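Local coordinates for glycosyl hydrolase (Streptomyces cattleya, PDB 7LR8), which probably hydrolyses the Manβ1-4GlcNAc disaccharide released during bacterial breakdown of N-glycans, as a GH5_18 glycosidase, at residues A246-E251 and A291-P296. The protein carries 1 engineered substitution. Numbering follows the deposited sequence.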
loop_
_atom_site.group_PDB
_atom_site.type_symbol
_atom_site.label_atom_id
_atom_site.label_comp_id
_atom_site.label_asym_id
_atom_site.label_seq_id
_atom_site.Cartn_x
_atom_site.Cartn_y
_atom_site.Cartn_z
ATOM N N ALA B 246 -13.322 -11.262 28.177
ATOM C CA ALA B 246 -11.992 -11.804 27.910
ATOM C C ALA B 246 -11.797 -13.163 28.581
ATOM O O ALA B 246 -11.209 -14.074 27.983
ATOM C CB ALA B 246 -10.920 -10.811 28.355
ATOM N N ALA B 247 -12.274 -13.322 29.824
ATOM C CA ALA B 247 -12.234 -14.630 30.476
ATOM C C ALA B 247 -13.064 -15.650 29.706
ATOM O O ALA B 247 -12.708 -16.830 29.631
ATOM C CB ALA B 247 -12.732 -14.515 31.923
ATOM N N TYR B 248 -14.185 -15.215 29.132
ATOM C CA TYR B 248 -14.980 -16.111 28.296
ATOM C C TYR B 248 -14.177 -16.641 27.113
ATOM O O TYR B 248 -14.210 -17.840 26.813
ATOM C CB TYR B 248 -16.206 -15.379 27.782
ATOM C CG TYR B 248 -16.986 -16.131 26.728
ATOM C CD1 TYR B 248 -17.488 -17.400 26.983
ATOM C CD2 TYR B 248 -17.272 -15.548 25.507
ATOM C CE1 TYR B 248 -18.229 -18.084 26.030
ATOM C CE2 TYR B 248 -18.019 -16.217 24.553
ATOM C CZ TYR B 248 -18.494 -17.479 24.819
ATOM O OH TYR B 248 -19.241 -18.142 23.868
ATOM N N LEU B 249 -13.505 -15.753 26.382
ATOM C CA LEU B 249 -12.749 -16.221 25.223
ATOM C C LEU B 249 -11.658 -17.191 25.654
ATOM O O LEU B 249 -11.382 -18.179 24.959
ATOM C CB LEU B 249 -12.152 -15.042 24.455
ATOM C CG LEU B 249 -13.069 -14.239 23.537
ATOM C CD1 LEU B 249 -12.234 -13.207 22.792
ATOM C CD2 LEU B 249 -13.819 -15.148 22.563
ATOM N N VAL B 250 -11.037 -16.930 26.807
ATOM C CA VAL B 250 -10.000 -17.820 27.326
ATOM C C VAL B 250 -10.567 -19.216 27.549
ATOM O O VAL B 250 -10.007 -20.214 27.082
ATOM C CB VAL B 250 -9.396 -17.240 28.621
ATOM C CG1 VAL B 250 -8.587 -18.302 29.390
ATOM C CG2 VAL B 250 -8.540 -16.015 28.314
ATOM N N GLU B 251 -11.692 -19.305 28.265
ATOM C CA GLU B 251 -12.243 -20.617 28.589
ATOM C C GLU B 251 -12.897 -21.264 27.374
ATOM O O GLU B 251 -12.909 -22.495 27.264
ATOM C CB GLU B 251 -13.235 -20.505 29.748
ATOM C CG GLU B 251 -12.572 -20.116 31.057
ATOM C CD GLU B 251 -11.464 -21.072 31.437
ATOM O OE1 GLU B 251 -11.711 -22.299 31.407
ATOM O OE2 GLU B 251 -10.351 -20.598 31.770
ATOM N N ALA B 291 -11.064 -10.961 36.236
ATOM C CA ALA B 291 -11.814 -12.083 35.683
ATOM C C ALA B 291 -10.899 -13.032 34.910
ATOM O O ALA B 291 -11.025 -14.256 35.025
ATOM C CB ALA B 291 -12.938 -11.567 34.781
ATOM N N VAL B 292 -9.953 -12.490 34.148
ATOM C CA VAL B 292 -9.066 -13.346 33.365
ATOM C C VAL B 292 -8.108 -14.102 34.275
ATOM O O VAL B 292 -7.858 -15.300 34.084
ATOM C CB VAL B 292 -8.313 -12.515 32.316
ATOM C CG1 VAL B 292 -7.230 -13.369 31.659
ATOM C CG2 VAL B 292 -9.281 -12.015 31.264
ATOM N N LEU B 293 -7.568 -13.428 35.290
ATOM C CA LEU B 293 -6.625 -14.097 36.178
ATOM C C LEU B 293 -7.292 -15.129 37.085
ATOM O O LEU B 293 -6.582 -15.867 37.778
ATOM C CB LEU B 293 -5.868 -13.057 37.016
ATOM C CG LEU B 293 -4.904 -12.131 36.260
ATOM C CD1 LEU B 293 -4.165 -11.227 37.240
ATOM C CD2 LEU B 293 -3.919 -12.910 35.411
ATOM N N ASP B 294 -8.623 -15.203 37.100
ATOM C CA ASP B 294 -9.341 -16.311 37.721
ATOM C C ASP B 294 -9.467 -17.522 36.786
ATOM O O ASP B 294 -10.178 -18.478 37.113
ATOM C CB ASP B 294 -10.728 -15.840 38.176
ATOM C CG ASP B 294 -11.379 -16.783 39.167
ATOM O OD1 ASP B 294 -10.691 -17.249 40.108
ATOM O OD2 ASP B 294 -12.595 -17.044 39.004
ATOM N N CYS B 295 -8.811 -17.485 35.634
ATOM C CA CYS B 295 -8.774 -18.581 34.677
ATOM C C CYS B 295 -7.404 -19.227 34.713
ATOM O O CYS B 295 -6.401 -18.505 34.637
ATOM C CB CYS B 295 -9.049 -18.076 33.261
ATOM S SG CYS B 295 -10.684 -17.393 33.022
ATOM N N PRO B 296 -7.306 -20.550 34.845
ATOM C CA PRO B 296 -5.988 -21.188 34.856
ATOM C C PRO B 296 -5.398 -21.256 33.457
ATOM O O PRO B 296 -6.095 -21.114 32.447
ATOM C CB PRO B 296 -6.269 -22.595 35.401
ATOM C CG PRO B 296 -7.720 -22.622 35.781
ATOM C CD PRO B 296 -8.388 -21.527 35.014
#
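With CG2 anti to its carbonyl carbon, V292 sets that methyl against the start of the 246-251 segment, 3.5 Å from CB of A246 and 3.6 Å from the backbone N of A247. C295 has SG beside its own backbone N (chi1 -64°), which brings the sulfur to 3.7 Å from CB of A247. CB of A247 also rests 3.6 Å from the carbonyl O of A291, and the two helices come close here, CA of A247 lying 4.5 Å from CA of V292. The pair are neighbouring outer helices of the (β/α)8 barrel of family GH5, and V250 and V292 both pack inward on V298 of the following barrel strand. Further along the 291-296 segment, C295 sets its CB 3.9 Å from CG1 of V250. E251 bends at chi2 (-56°) and turns the OE2 end of its carboxylate to C295, 3.2 Å from CB; no hydrogen bond crosses between the segments. OE2 instead makes a salt bridge with K254, whose NZ also binds the carbonyl O of P296, while OE1 is hydrogen-bonded to OG1 of T397. Were E251 an alanine, K254 would probably lose its carboxylate mate, T397 its OE1 partner and C295 the packing of CG and OE2.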